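Local coordinates for IscA (Thermosynechococcus elongatus, PDB 1X0G), which binds a [2Fe-2S] cluster and probably serves as a scaffold on which iron-sulfur clusters are assembled, at residues E3-A8 and R78-E83; I27-V32 and A65-A70; G38-D43 and M105-S110; E72-L77 and F92-A97. One frame throughout, in Å; residues are numbered along the deposited sequence.

Overall arrangement
Contacts 1 and 4 share the three-stranded sheet in which strand 78-82 lies between 3-4 and 89-93. Contacts 2 and 3 share the six-stranded sheet, where strands 27-34 and 40-46 are neighbours. Contact 4 joins the two sheets: Leu74 packs on Ile30 and Ile66 of contact 2, and Phe92 and Asn94 meet Tyr42 of contact 3. The centres of contacts 3 and 4 are about 10 Å apart, those of contacts 1 and 3 about 18 Å. Contact 3 is nearest the metal sites. The side chain of Ala106 is about 4 Å from the [2Fe-2S] cluster, and Gly38 binds sodium. The side chain of Val32 of contact 2 is about 13 Å from the cluster.

Contact 1: residues E3-A8 and R78-E83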
loop_
_atom_site.group_PDB
_atom_site.type_symbol
_atom_site.label_atom_id
_atom_site.label_comp_id
_atom_site.label_asym_id
_atom_site.label_seq_id
_atom_site.Cartn_x
_atom_site.Cartn_y
_atom_site.Cartn_z
ATOM N N GLU C 3 -26.851 -2.194 0.665
ATOM C CA GLU C 3 -27.992 -2.656 1.377
ATOM C C GLU C 3 -27.655 -3.088 2.786
ATOM O O GLU C 3 -26.634 -3.726 3.021
ATOM C CB GLU C 3 -28.585 -3.812 0.597
ATOM C CG GLU C 3 -29.384 -3.361 -0.591
ATOM C CD GLU C 3 -30.377 -4.408 -0.963
ATOM O OE1 GLU C 3 -30.167 -5.587 -0.518
ATOM O OE2 GLU C 3 -31.361 -4.058 -1.672
ATOM N N LEU C 4 -28.534 -2.753 3.724
ATOM C CA LEU C 4 -28.411 -3.269 5.069
ATOM C C LEU C 4 -29.511 -4.206 5.419
ATOM O O LEU C 4 -30.691 -3.914 5.145
ATOM C CB LEU C 4 -28.398 -2.145 6.063
ATOM C CG LEU C 4 -26.921 -1.803 6.183
ATOM C CD1 LEU C 4 -26.655 -0.690 5.209
ATOM C CD2 LEU C 4 -26.573 -1.391 7.576
ATOM N N THR C 5 -29.132 -5.321 6.035
ATOM C CA THR C 5 -30.118 -6.243 6.566
ATOM C C THR C 5 -30.631 -5.651 7.844
ATOM O O THR C 5 -29.886 -4.943 8.510
ATOM C CB THR C 5 -29.526 -7.578 6.891
ATOM O OG1 THR C 5 -28.474 -7.387 7.860
ATOM C CG2 THR C 5 -29.022 -8.209 5.620
ATOM N N PRO C 6 -31.893 -5.922 8.190
ATOM C CA PRO C 6 -32.373 -5.429 9.480
ATOM C C PRO C 6 -31.436 -5.900 10.587
ATOM O O PRO C 6 -31.091 -5.127 11.454
ATOM C CB PRO C 6 -33.760 -6.063 9.616
ATOM C CG PRO C 6 -34.174 -6.284 8.250
ATOM C CD PRO C 6 -32.940 -6.656 7.472
ATOM N N ALA C 7 -30.974 -7.138 10.528
ATOM C CA ALA C 7 -29.964 -7.590 11.480
ATOM C C ALA C 7 -28.828 -6.538 11.671
ATOM O O ALA C 7 -28.629 -6.027 12.801
ATOM C CB ALA C 7 -29.430 -9.018 11.103
ATOM N N ALA C 8 -28.132 -6.171 10.584
ATOM C CA ALA C 8 -27.179 -5.013 10.630
ATOM C C ALA C 8 -27.802 -3.657 11.190
ATOM O O ALA C 8 -27.232 -2.989 12.041
ATOM C CB ALA C 8 -26.520 -4.847 9.304
ATOM N N ARG C 78 -23.806 -5.380 0.089
ATOM C CA ARG C 78 -24.781 -5.667 1.091
ATOM C C ARG C 78 -24.006 -6.061 2.341
ATOM O O ARG C 78 -23.015 -6.829 2.300
ATOM C CB ARG C 78 -25.713 -6.813 0.661
ATOM C CG ARG C 78 -26.422 -6.570 -0.686
ATOM C CD ARG C 78 -27.271 -7.762 -1.083
ATOM N NE ARG C 78 -26.548 -9.020 -0.905
ATOM C CZ ARG C 78 -26.638 -9.810 0.177
ATOM N NH1 ARG C 78 -27.413 -9.464 1.212
ATOM N NH2 ARG C 78 -25.932 -10.944 0.232
ATOM N N VAL C 79 -24.505 -5.541 3.452
ATOM C CA VAL C 79 -23.854 -5.636 4.714
ATOM C C VAL C 79 -24.866 -6.331 5.588
ATOM O O VAL C 79 -26.039 -5.922 5.638
ATOM C CB VAL C 79 -23.578 -4.194 5.284
ATOM C CG1 VAL C 79 -23.157 -4.254 6.736
ATOM C CG2 VAL C 79 -22.548 -3.434 4.448
ATOM N N ASP C 80 -24.411 -7.359 6.304
ATOM C CA ASP C 80 -25.262 -8.137 7.195
ATOM C C ASP C 80 -24.570 -8.100 8.565
ATOM O O ASP C 80 -23.392 -7.711 8.671
ATOM C CB ASP C 80 -25.211 -9.527 6.657
ATOM C CG ASP C 80 -26.248 -10.441 7.236
ATOM O OD1 ASP C 80 -27.271 -10.018 7.833
ATOM O OD2 ASP C 80 -26.027 -11.651 7.049
ATOM N N TYR C 81 -25.272 -8.488 9.618
ATOM C CA TYR C 81 -24.599 -8.670 10.872
ATOM C C TYR C 81 -24.923 -10.063 11.420
ATOM O O TYR C 81 -26.078 -10.380 11.498
ATOM C CB TYR C 81 -25.033 -7.597 11.843
ATOM C CG TYR C 81 -24.327 -7.683 13.179
ATOM C CD1 TYR C 81 -23.022 -7.213 13.350
ATOM C CD2 TYR C 81 -24.976 -8.227 14.298
ATOM C CE1 TYR C 81 -22.374 -7.261 14.614
ATOM C CE2 TYR C 81 -24.317 -8.292 15.548
ATOM C CZ TYR C 81 -23.013 -7.796 15.662
ATOM O OH TYR C 81 -22.390 -7.877 16.857
ATOM N N ILE C 82 -23.923 -10.874 11.801
ATOM C CA ILE C 82 -24.138 -12.224 12.293
ATOM C C ILE C 82 -23.661 -12.409 13.748
ATOM O O ILE C 82 -22.528 -12.112 14.033
ATOM C CB ILE C 82 -23.482 -13.218 11.296
ATOM C CG1 ILE C 82 -24.326 -13.225 10.028
ATOM C CG2 ILE C 82 -23.368 -14.690 11.858
ATOM C CD1 ILE C 82 -23.821 -14.155 8.966
ATOM N N GLU C 83 -24.503 -12.833 14.679
ATOM C CA GLU C 83 -23.991 -13.108 16.010
ATOM C C GLU C 83 -22.928 -14.201 15.987
ATOM O O GLU C 83 -23.026 -15.144 15.224
ATOM C CB GLU C 83 -25.115 -13.575 16.939
ATOM C CG GLU C 83 -26.300 -12.587 17.199
ATOM C CD GLU C 83 -25.879 -11.232 17.895
ATOM O OE1 GLU C 83 -24.748 -11.083 18.483
ATOM O OE2 GLU C 83 -26.734 -10.311 17.835
#
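Strand 3-4 runs parallel to strand 78-82, with Glu3 beside Arg78 and Leu4 beside Val79, and after strand 3-4 the chain turns into helix 6-15. Two nearly straight backbone bonds join the strands. Val79 N gives to Glu3 O at 2.8 Å, and Thr5 N gives to Val79 O at 3.2 Å. Both donors lie nearly along the C=O axis of the acceptor.

Thr5 carries the polar part. Its chi1 of 59° sets OG1 between the backbone N and the carbonyl carbon. From there Thr5 OG1 donates to Asp80 OD1 at 2.9 Å, on the anti lone pair of the carboxylate. The same Thr5 OG1 accepts from Ala8 N at 3.0 Å, so Thr5 is the N-cap of the helix. One hydroxyl thus ties the helix start to the strand.

Glu3 and Arg78 lie side by side and point the same way. They touch along their chains, Glu3 CB to Arg78 CG at 3.7 Å, while their charged ends stay apart. On the opposite face, Leu4 CG meets Val79 CB at 4.2 Å. Ala8 CA rests against Tyr81 CB at 3.6 Å, and the Tyr81 ring leads away, its OH bonded to Gly87 O.

Strand 78-82 is the middle of the three-stranded sheet. Its other edge pairs with strand 89-93, where Val79 touches Phe90 and Phe92. Leu4 packs on Ile9 and Leu12 of helix 6-15.

Contact 2: residues I27-V32 and A65-A70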
loop_
_atom_site.group_PDB
_atom_site.type_symbol
_atom_site.label_atom_id
_atom_site.label_comp_id
_atom_site.label_asym_id
_atom_site.label_seq_id
_atom_site.Cartn_x
_atom_site.Cartn_y
_atom_site.Cartn_z
ATOM N N ILE C 27 -26.229 7.852 10.884
ATOM C CA ILE C 27 -25.324 7.831 9.732
ATOM C C ILE C 27 -24.131 6.847 9.817
ATOM O O ILE C 27 -23.301 6.889 10.730
ATOM C CB ILE C 27 -24.898 9.219 9.249
ATOM C CG1 ILE C 27 -26.124 10.067 8.921
ATOM C CG2 ILE C 27 -24.208 9.070 7.954
ATOM C CD1 ILE C 27 -26.054 11.589 9.311
ATOM N N LEU C 28 -24.102 5.956 8.843
ATOM C CA LEU C 28 -23.081 4.977 8.739
ATOM C C LEU C 28 -22.278 5.297 7.553
ATOM O O LEU C 28 -22.789 5.341 6.447
ATOM C CB LEU C 28 -23.673 3.616 8.462
ATOM C CG LEU C 28 -22.652 2.501 8.209
ATOM C CD1 LEU C 28 -21.871 2.307 9.483
ATOM C CD2 LEU C 28 -23.348 1.155 7.830
ATOM N N ARG C 29 -20.998 5.471 7.769
ATOM C CA ARG C 29 -20.152 5.883 6.698
ATOM C C ARG C 29 -19.267 4.733 6.403
ATOM O O ARG C 29 -18.664 4.158 7.314
ATOM C CB ARG C 29 -19.381 7.100 7.094
ATOM C CG ARG C 29 -18.355 7.475 6.099
ATOM C CD ARG C 29 -17.925 8.888 6.324
ATOM N NE ARG C 29 -17.525 9.519 5.068
ATOM C CZ ARG C 29 -16.341 9.308 4.506
ATOM N NH1 ARG C 29 -15.494 8.472 5.133
ATOM N NH2 ARG C 29 -16.018 9.881 3.332
ATOM N N ILE C 30 -19.290 4.322 5.139
ATOM C CA ILE C 30 -18.467 3.239 4.628
ATOM C C ILE C 30 -17.382 3.763 3.674
ATOM O O ILE C 30 -17.584 4.691 2.818
ATOM C CB ILE C 30 -19.295 2.247 3.896
ATOM C CG1 ILE C 30 -20.426 1.792 4.752
ATOM C CG2 ILE C 30 -18.546 0.906 3.670
ATOM C CD1 ILE C 30 -21.192 0.711 3.991
ATOM N N GLN C 31 -16.192 3.218 3.879
ATOM C CA GLN C 31 -15.078 3.526 2.978
ATOM C C GLN C 31 -14.178 2.279 2.998
ATOM O O GLN C 31 -14.546 1.312 3.713
ATOM C CB GLN C 31 -14.405 4.814 3.387
ATOM C CG GLN C 31 -13.379 4.719 4.435
ATOM C CD GLN C 31 -12.783 6.071 4.766
ATOM O OE1 GLN C 31 -12.999 7.050 4.044
ATOM N NE2 GLN C 31 -12.064 6.156 5.870
ATOM N N VAL C 32 -13.059 2.271 2.256
ATOM C CA VAL C 32 -12.090 1.175 2.323
ATOM C C VAL C 32 -10.751 1.660 2.751
ATOM O O VAL C 32 -10.503 2.821 2.743
ATOM C CB VAL C 32 -11.860 0.525 0.933
ATOM C CG1 VAL C 32 -13.093 -0.009 0.398
ATOM C CG2 VAL C 32 -11.256 1.517 -0.050
ATOM N N ALA C 65 -23.596 6.350 4.016
ATOM C CA ALA C 65 -22.700 7.239 3.277
ATOM C C ALA C 65 -21.501 6.458 2.730
ATOM O O ALA C 65 -20.707 5.889 3.507
ATOM C CB ALA C 65 -22.255 8.294 4.168
ATOM N N ILE C 66 -21.367 6.417 1.408
ATOM C CA ILE C 66 -20.244 5.744 0.805
ATOM C C ILE C 66 -19.223 6.776 0.357
ATOM O O ILE C 66 -19.572 7.727 -0.365
ATOM C CB ILE C 66 -20.728 4.971 -0.437
ATOM C CG1 ILE C 66 -21.959 4.103 -0.122
ATOM C CG2 ILE C 66 -19.591 4.089 -1.051
ATOM C CD1 ILE C 66 -21.663 2.924 0.794
ATOM N N ALA C 67 -17.965 6.624 0.759
ATOM C CA ALA C 67 -16.909 7.560 0.312
ATOM C C ALA C 67 -16.772 7.528 -1.192
ATOM O O ALA C 67 -16.581 6.475 -1.761
ATOM C CB ALA C 67 -15.647 7.129 0.877
ATOM N N ALA C 68 -16.842 8.669 -1.845
ATOM C CA ALA C 68 -16.934 8.737 -3.326
ATOM C C ALA C 68 -15.814 8.055 -4.106
ATOM O O ALA C 68 -16.049 7.499 -5.181
ATOM C CB ALA C 68 -17.113 10.158 -3.799
ATOM N N GLU C 69 -14.614 8.058 -3.573
ATOM C CA GLU C 69 -13.533 7.412 -4.306
ATOM C C GLU C 69 -13.628 5.902 -4.246
ATOM O O GLU C 69 -13.043 5.179 -5.031
ATOM C CB GLU C 69 -12.139 7.948 -3.912
ATOM C CG GLU C 69 -12.110 8.972 -2.726
ATOM C CD GLU C 69 -12.439 8.269 -1.365
ATOM O OE1 GLU C 69 -13.096 8.907 -0.493
ATOM O OE2 GLU C 69 -12.047 7.079 -1.218
ATOM N N ALA C 70 -14.452 5.412 -3.362
ATOM C CA ALA C 70 -14.598 3.994 -3.245
ATOM C C ALA C 70 -15.897 3.501 -3.838
ATOM O O ALA C 70 -16.141 2.341 -3.845
ATOM C CB ALA C 70 -14.488 3.627 -1.821
HETATM O O HOH W 1 -12.268 5.090 0.815
#
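Ala65 pairs in parallel with Arg29. Ala65 N donates to Leu28 O at 2.8 Å, almost straight at 177°, and Ala65 O accepts from Ile30 N at 2.7 Å. The methyl of Ala65 lies near Ile27 CG2.

Ile66 sits beside Ile30 on the other face of the sheet. The two side chains run alongside each other, pointing the same way, and meet at their tips, Ile30 CD1 to Ile66 CD1 at 3.9 Å. Leu74 of helix 71-74 packs on both.

Ala67 N gives the third backbone bond, to Ile30 O at 2.8 Å. Ala67 CB touches Gln31 CB at 3.6 Å and lies near Arg29 NH2. Arg29 NH1 donates to Gln31 OE1 at 3.1 Å; the oxygen lies in the guanidinium plane, but the donor stands above the amide plane. Arg29 NE also forms a salt bridge with Asp54.

Glu69 OE2 accepts from a water that in turn accepts from Val32 N, so the water bridges the two segments. Ala70 CB meets Val32 CG2 at 4.2 Å.

This is regular parallel pairing within the mixed six-stranded sheet of the IscA fold, where the chain leaves strand 62-66 and leads on to helix 71-74.

Contact 3: residues G38-D43 and M105-S110. With NA (sodium ion), chain G.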
loop_
_atom_site.group_PDB
_atom_site.type_symbol
_atom_site.label_atom_id
_atom_site.label_comp_id
_atom_site.label_asym_id
_atom_site.label_seq_id
_atom_site.Cartn_x
_atom_site.Cartn_y
_atom_site.Cartn_z
ATOM N N GLY C 38 -5.822 -9.386 1.279
ATOM C CA GLY C 38 -6.359 -8.900 0.080
ATOM C C GLY C 38 -5.941 -7.487 -0.118
ATOM O O GLY C 38 -4.799 -7.088 0.163
ATOM N N ASP C 39 -6.877 -6.707 -0.618
ATOM C CA ASP C 39 -6.434 -5.397 -1.082
ATOM C C ASP C 39 -6.982 -4.321 -0.205
ATOM O O ASP C 39 -6.305 -3.386 0.100
ATOM C CB ASP C 39 -6.875 -5.104 -2.535
ATOM C CG ASP C 39 -6.081 -5.871 -3.593
ATOM O OD1 ASP C 39 -4.816 -6.077 -3.614
ATOM O OD2 ASP C 39 -6.862 -6.234 -4.474
ATOM N N TRP C 40 -8.247 -4.443 0.138
ATOM C CA TRP C 40 -8.959 -3.350 0.751
ATOM C C TRP C 40 -9.649 -3.945 1.951
ATOM O O TRP C 40 -10.164 -5.063 1.849
ATOM C CB TRP C 40 -9.986 -2.800 -0.233
ATOM C CG TRP C 40 -9.405 -2.133 -1.463
ATOM C CD1 TRP C 40 -9.460 -2.615 -2.772
ATOM C CD2 TRP C 40 -8.689 -0.899 -1.542
ATOM N NE1 TRP C 40 -8.854 -1.748 -3.614
ATOM C CE2 TRP C 40 -8.390 -0.675 -2.904
ATOM C CE3 TRP C 40 -8.345 0.076 -0.619
ATOM C CZ2 TRP C 40 -7.677 0.447 -3.351
ATOM C CZ3 TRP C 40 -7.618 1.194 -1.055
ATOM C CH2 TRP C 40 -7.302 1.373 -2.417
ATOM N N ARG C 41 -9.595 -3.277 3.089
ATOM C CA ARG C 41 -10.439 -3.619 4.235
ATOM C C ARG C 41 -11.567 -2.643 4.199
ATOM O O ARG C 41 -11.363 -1.469 3.851
ATOM C CB ARG C 41 -9.648 -3.386 5.492
ATOM C CG ARG C 41 -10.031 -4.160 6.797
ATOM C CD ARG C 41 -9.989 -3.082 7.845
ATOM N NE ARG C 41 -10.647 -3.246 9.144
ATOM C CZ ARG C 41 -10.459 -4.273 9.983
ATOM N NH1 ARG C 41 -9.682 -5.338 9.632
ATOM N NH2 ARG C 41 -11.075 -4.242 11.191
ATOM N N TYR C 42 -12.778 -3.099 4.489
ATOM C CA TYR C 42 -13.864 -2.161 4.719
ATOM C C TYR C 42 -13.599 -1.362 5.944
ATOM O O TYR C 42 -12.950 -1.846 6.939
ATOM C CB TYR C 42 -15.120 -2.886 5.044
ATOM C CG TYR C 42 -15.547 -3.700 3.946
ATOM C CD1 TYR C 42 -15.247 -5.039 3.928
ATOM C CD2 TYR C 42 -16.239 -3.127 2.886
ATOM C CE1 TYR C 42 -15.551 -5.800 2.852
ATOM C CE2 TYR C 42 -16.580 -3.911 1.799
ATOM C CZ TYR C 42 -16.205 -5.238 1.793
ATOM O OH TYR C 42 -16.546 -6.007 0.747
ATOM N N ASP C 43 -14.125 -0.155 5.941
ATOM C CA ASP C 43 -14.062 0.640 7.147
ATOM C C ASP C 43 -15.412 1.315 7.430
ATOM O O ASP C 43 -16.002 2.100 6.588
ATOM C CB ASP C 43 -12.952 1.649 7.018
ATOM C CG ASP C 43 -12.951 2.608 8.166
ATOM O OD1 ASP C 43 -11.957 2.584 8.932
ATOM O OD2 ASP C 43 -13.970 3.351 8.366
ATOM N N MET C 105 -13.278 -9.588 6.472
ATOM C CA MET C 105 -13.149 -8.143 6.594
ATOM C C MET C 105 -12.549 -7.513 5.339
ATOM O O MET C 105 -12.758 -6.343 5.053
ATOM C CB MET C 105 -12.347 -7.747 7.853
ATOM C CG MET C 105 -12.995 -8.172 9.257
ATOM S SD MET C 105 -14.776 -7.727 9.380
ATOM C CE MET C 105 -15.730 -9.205 8.918
ATOM N N ALA C 106 -11.806 -8.309 4.598
ATOM C CA ALA C 106 -10.997 -7.827 3.532
ATOM C C ALA C 106 -11.387 -8.461 2.187
ATOM O O ALA C 106 -11.724 -9.664 2.124
ATOM C CB ALA C 106 -9.532 -8.188 3.869
ATOM N N PHE C 107 -11.247 -7.722 1.096
ATOM C CA PHE C 107 -11.393 -8.343 -0.210
ATOM C C PHE C 107 -10.407 -7.884 -1.262
ATOM O O PHE C 107 -9.897 -6.790 -1.153
ATOM C CB PHE C 107 -12.730 -8.039 -0.723
ATOM C CG PHE C 107 -12.956 -6.608 -0.938
ATOM C CD1 PHE C 107 -12.977 -6.095 -2.215
ATOM C CD2 PHE C 107 -13.194 -5.770 0.117
ATOM C CE1 PHE C 107 -13.258 -4.757 -2.454
ATOM C CE2 PHE C 107 -13.422 -4.465 -0.088
ATOM C CZ PHE C 107 -13.481 -3.936 -1.384
ATOM N N ARG C 108 -10.118 -8.716 -2.280
ATOM C CA ARG C 108 -9.327 -8.218 -3.464
ATOM C C ARG C 108 -10.259 -7.880 -4.593
ATOM O O ARG C 108 -11.382 -8.348 -4.579
ATOM C CB ARG C 108 -8.146 -9.122 -3.919
ATOM C CG ARG C 108 -8.031 -10.537 -3.335
ATOM C CD ARG C 108 -6.676 -11.144 -3.599
ATOM N NE ARG C 108 -5.771 -11.066 -2.440
ATOM C CZ ARG C 108 -4.869 -12.012 -2.085
ATOM N NH1 ARG C 108 -4.723 -13.145 -2.794
ATOM N NH2 ARG C 108 -4.117 -11.848 -0.986
ATOM N N VAL C 109 -9.852 -7.008 -5.514
ATOM C CA VAL C 109 -10.631 -6.841 -6.787
ATOM C C VAL C 109 -9.884 -7.357 -8.021
ATOM O O VAL C 109 -8.690 -7.684 -7.943
ATOM C CB VAL C 109 -11.077 -5.415 -7.051
ATOM C CG1 VAL C 109 -12.337 -5.135 -6.288
ATOM C CG2 VAL C 109 -9.978 -4.461 -6.663
ATOM N N SER C 110 -10.558 -7.422 -9.158
ATOM C CA SER C 110 -9.931 -8.103 -10.296
ATOM C C SER C 110 -8.761 -7.304 -10.856
ATOM O O SER C 110 -8.796 -6.094 -10.842
ATOM C CB SER C 110 -10.951 -8.347 -11.388
ATOM O OG SER C 110 -11.481 -7.094 -11.786
HETATM NA NA NA G . -2.272 -6.954 1.061
HETATM O O HOH W 2 -0.377 -6.971 2.064
#
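Strands 40-43 and 106-108 run antiparallel, and several backbone polar atoms pair across; Arg41 and Asp43 bond to strand 27-34, and Arg108 to Ser98 and Gln99. Phe107 O accepts from Trp40 N at 3.1 Å, in the carbonyl plane, and from Asp39 N at 3.1 Å, from above it. Phe107 N returns a bond to Trp40 O at 3.0 Å. Tyr42 N gives to Met105 O at 3.3 Å, nearly along the C=O axis. Asp39 OD2 accepts from Val109 N at 3.3 Å on its anti lone pair, and also forms a salt bridge with Arg111 of the fourth subunit. Gly38 O binds the sodium ion at 2.7 Å, with a water, Ser35 O and Glu36 O of the same chain, and Glu36 O of the second subunit.

The Phe107 ring is held between two aromatic residues. Trp40 CB lies over its face, 4.2 Å from the ring centroid. The Tyr42 ring is slid aside from it, with planes 29° apart, and Phe107 CE2 sits 3.4 Å from Tyr42 CZ. Tyr42 also stacks on Phe92, and its OH is hydrogen-bonded to Asn94 ND2. An alanine at Tyr42 would remove this ring and hydroxyl and would probably loosen the packing around Phe107 and Phe92.

Asp39 and Trp40 both face Phe107, a classic beta bulge. It lies beside the [2Fe-2S] pocket, which Ala106 helps to line near Cys101.

Contact 4: residues E72-L77 and F92-A97; sequences ELLRGL and FHNPNA
Asn94 ND2 donates to Leu73 O at 3.0 Å, nearly along the C=O axis and close to the plane of its own amide. CG of Asn94 stands anti to the backbone N (chi1 -177°), which carries the amide to the end of helix 71-74. The other end of the amide is also used: Asn94 OD1 accepts from Asn96 N at 2.9 Å, an Asx turn. Asn94 ND2 bonds Tyr42 OH as well, so three bonds fix the group. An alanine at Asn94 would lose all three and would probably leave the helix end less firmly joined to the turn that begins at Asn94.

Apolar contacts centre on Leu77. Its CG is anti to the backbone N, and the two methyls diverge. Leu77 CD1 touches Asn94 CB at 3.6 Å. Leu77 CD2 comes to the edge of the Phe92 ring, 4.0 Å from Phe92 CD2. Leu77 also packs on Tyr42 and Ile30.

Contacts with backbone oxygens complete the joint. Leu77 CA approaches His93 O at 3.4 Å as a CA-H...O contact. Pro95 CD rests on Gly76 O at 3.4 Å. Gly76 has positive phi in the type II turn from Leu74 to Leu77 and lies tight against the Pro95 ring.

The contact thus pairs one well-bonded amide, which holds a helix-end carbonyl, its own turn and a tyrosine hydroxyl, with apolar packing by Leu77.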
loop_
_atom_site.group_PDB
_atom_site.type_symbol
_atom_site.label_atom_id
_atom_site.label_comp_id
_atom_site.label_asym_id
_atom_site.label_seq_id
_atom_site.Cartn_x
_atom_site.Cartn_y
_atom_site.Cartn_z
ATOM N N GLU C 72 -16.707 2.729 -6.726
ATOM C CA GLU C 72 -16.427 1.680 -7.687
ATOM C C GLU C 72 -16.183 0.363 -6.964
ATOM O O GLU C 72 -16.563 -0.727 -7.424
ATOM C CB GLU C 72 -15.176 2.050 -8.469
ATOM C CG GLU C 72 -14.561 3.454 -8.095
ATOM C CD GLU C 72 -13.808 4.127 -9.305
ATOM O OE1 GLU C 72 -13.292 3.391 -10.197
ATOM O OE2 GLU C 72 -13.725 5.381 -9.372
ATOM N N LEU C 73 -15.536 0.463 -5.819
ATOM C CA LEU C 73 -15.248 -0.711 -5.041
ATOM C C LEU C 73 -16.458 -1.233 -4.248
ATOM O O LEU C 73 -16.418 -2.393 -3.823
ATOM C CB LEU C 73 -14.092 -0.476 -4.110
ATOM C CG LEU C 73 -12.789 -0.039 -4.762
ATOM C CD1 LEU C 73 -11.840 0.371 -3.592
ATOM C CD2 LEU C 73 -12.176 -1.161 -5.469
ATOM N N LEU C 74 -17.525 -0.437 -4.097
ATOM C CA LEU C 74 -18.557 -0.735 -3.098
ATOM C C LEU C 74 -19.949 -0.766 -3.655
ATOM O O LEU C 74 -20.849 -1.215 -2.940
ATOM C CB LEU C 74 -18.566 0.270 -1.930
ATOM C CG LEU C 74 -17.346 0.381 -1.015
ATOM C CD1 LEU C 74 -17.476 1.478 0.007
ATOM C CD2 LEU C 74 -16.860 -0.906 -0.330
ATOM N N ARG C 75 -20.153 -0.256 -4.878
ATOM C CA ARG C 75 -21.471 -0.262 -5.529
ATOM C C ARG C 75 -22.189 -1.607 -5.286
ATOM O O ARG C 75 -21.644 -2.653 -5.619
ATOM C CB ARG C 75 -21.293 -0.013 -7.016
ATOM C CG ARG C 75 -22.625 0.233 -7.803
ATOM C CD ARG C 75 -22.446 1.101 -9.081
ATOM N NE ARG C 75 -21.603 2.302 -8.830
ATOM C CZ ARG C 75 -22.069 3.526 -8.531
ATOM N NH1 ARG C 75 -23.384 3.750 -8.463
ATOM N NH2 ARG C 75 -21.222 4.535 -8.303
ATOM N N GLY C 76 -23.381 -1.600 -4.675
ATOM C CA GLY C 76 -24.119 -2.854 -4.468
ATOM C C GLY C 76 -23.668 -3.758 -3.309
ATOM O O GLY C 76 -24.182 -4.871 -3.106
ATOM N N LEU C 77 -22.722 -3.293 -2.516
ATOM C CA LEU C 77 -22.427 -3.982 -1.288
ATOM C C LEU C 77 -23.739 -4.204 -0.516
ATOM O O LEU C 77 -24.633 -3.348 -0.479
ATOM C CB LEU C 77 -21.540 -3.108 -0.444
ATOM C CG LEU C 77 -21.053 -3.698 0.829
ATOM C CD1 LEU C 77 -20.027 -4.732 0.409
ATOM C CD2 LEU C 77 -20.416 -2.551 1.620
ATOM N N PHE C 92 -19.978 -8.871 4.775
ATOM C CA PHE C 92 -20.127 -8.097 3.553
ATOM C C PHE C 92 -20.221 -8.941 2.333
ATOM O O PHE C 92 -19.458 -9.862 2.141
ATOM C CB PHE C 92 -18.883 -7.297 3.386
ATOM C CG PHE C 92 -18.681 -6.346 4.472
ATOM C CD1 PHE C 92 -17.961 -6.709 5.604
ATOM C CD2 PHE C 92 -19.252 -5.088 4.416
ATOM C CE1 PHE C 92 -17.773 -5.788 6.646
ATOM C CE2 PHE C 92 -19.050 -4.161 5.481
ATOM C CZ PHE C 92 -18.317 -4.503 6.558
ATOM N N HIS C 93 -21.132 -8.609 1.469
ATOM C CA HIS C 93 -21.213 -9.350 0.265
ATOM C C HIS C 93 -21.036 -8.258 -0.774
ATOM O O HIS C 93 -21.871 -7.349 -0.887
ATOM C CB HIS C 93 -22.563 -10.044 0.183
ATOM C CG HIS C 93 -22.845 -10.920 1.362
ATOM N ND1 HIS C 93 -22.378 -12.216 1.450
ATOM C CD2 HIS C 93 -23.552 -10.693 2.501
ATOM C CE1 HIS C 93 -22.782 -12.744 2.594
ATOM N NE2 HIS C 93 -23.484 -11.839 3.254
ATOM N N ASN C 94 -19.925 -8.327 -1.491
ATOM C CA ASN C 94 -19.532 -7.275 -2.375
ATOM C C ASN C 94 -19.436 -7.857 -3.759
ATOM O O ASN C 94 -18.539 -8.638 -4.044
ATOM C CB ASN C 94 -18.198 -6.747 -1.909
ATOM C CG ASN C 94 -17.711 -5.570 -2.723
ATOM O OD1 ASN C 94 -18.315 -5.187 -3.730
ATOM N ND2 ASN C 94 -16.602 -4.950 -2.254
ATOM N N PRO C 95 -20.365 -7.483 -4.624
ATOM C CA PRO C 95 -20.395 -7.880 -6.039
ATOM C C PRO C 95 -19.096 -7.541 -6.767
ATOM O O PRO C 95 -18.754 -8.200 -7.731
ATOM C CB PRO C 95 -21.529 -7.034 -6.625
ATOM C CG PRO C 95 -22.427 -6.742 -5.483
ATOM C CD PRO C 95 -21.470 -6.574 -4.282
ATOM N N ASN C 96 -18.367 -6.542 -6.268
ATOM C CA ASN C 96 -17.078 -6.158 -6.807
ATOM C C ASN C 96 -15.941 -7.030 -6.337
ATOM O O ASN C 96 -14.860 -6.952 -6.858
ATOM C CB ASN C 96 -16.810 -4.722 -6.452
ATOM C CG ASN C 96 -17.967 -3.793 -6.853
ATOM O OD1 ASN C 96 -18.552 -3.036 -6.051
ATOM N ND2 ASN C 96 -18.323 -3.894 -8.087
ATOM N N ALA C 97 -16.171 -7.894 -5.378
ATOM C CA ALA C 97 -15.076 -8.594 -4.777
ATOM C C ALA C 97 -14.668 -9.816 -5.571
ATOM O O ALA C 97 -15.505 -10.630 -5.949
ATOM C CB ALA C 97 -15.483 -8.980 -3.481
#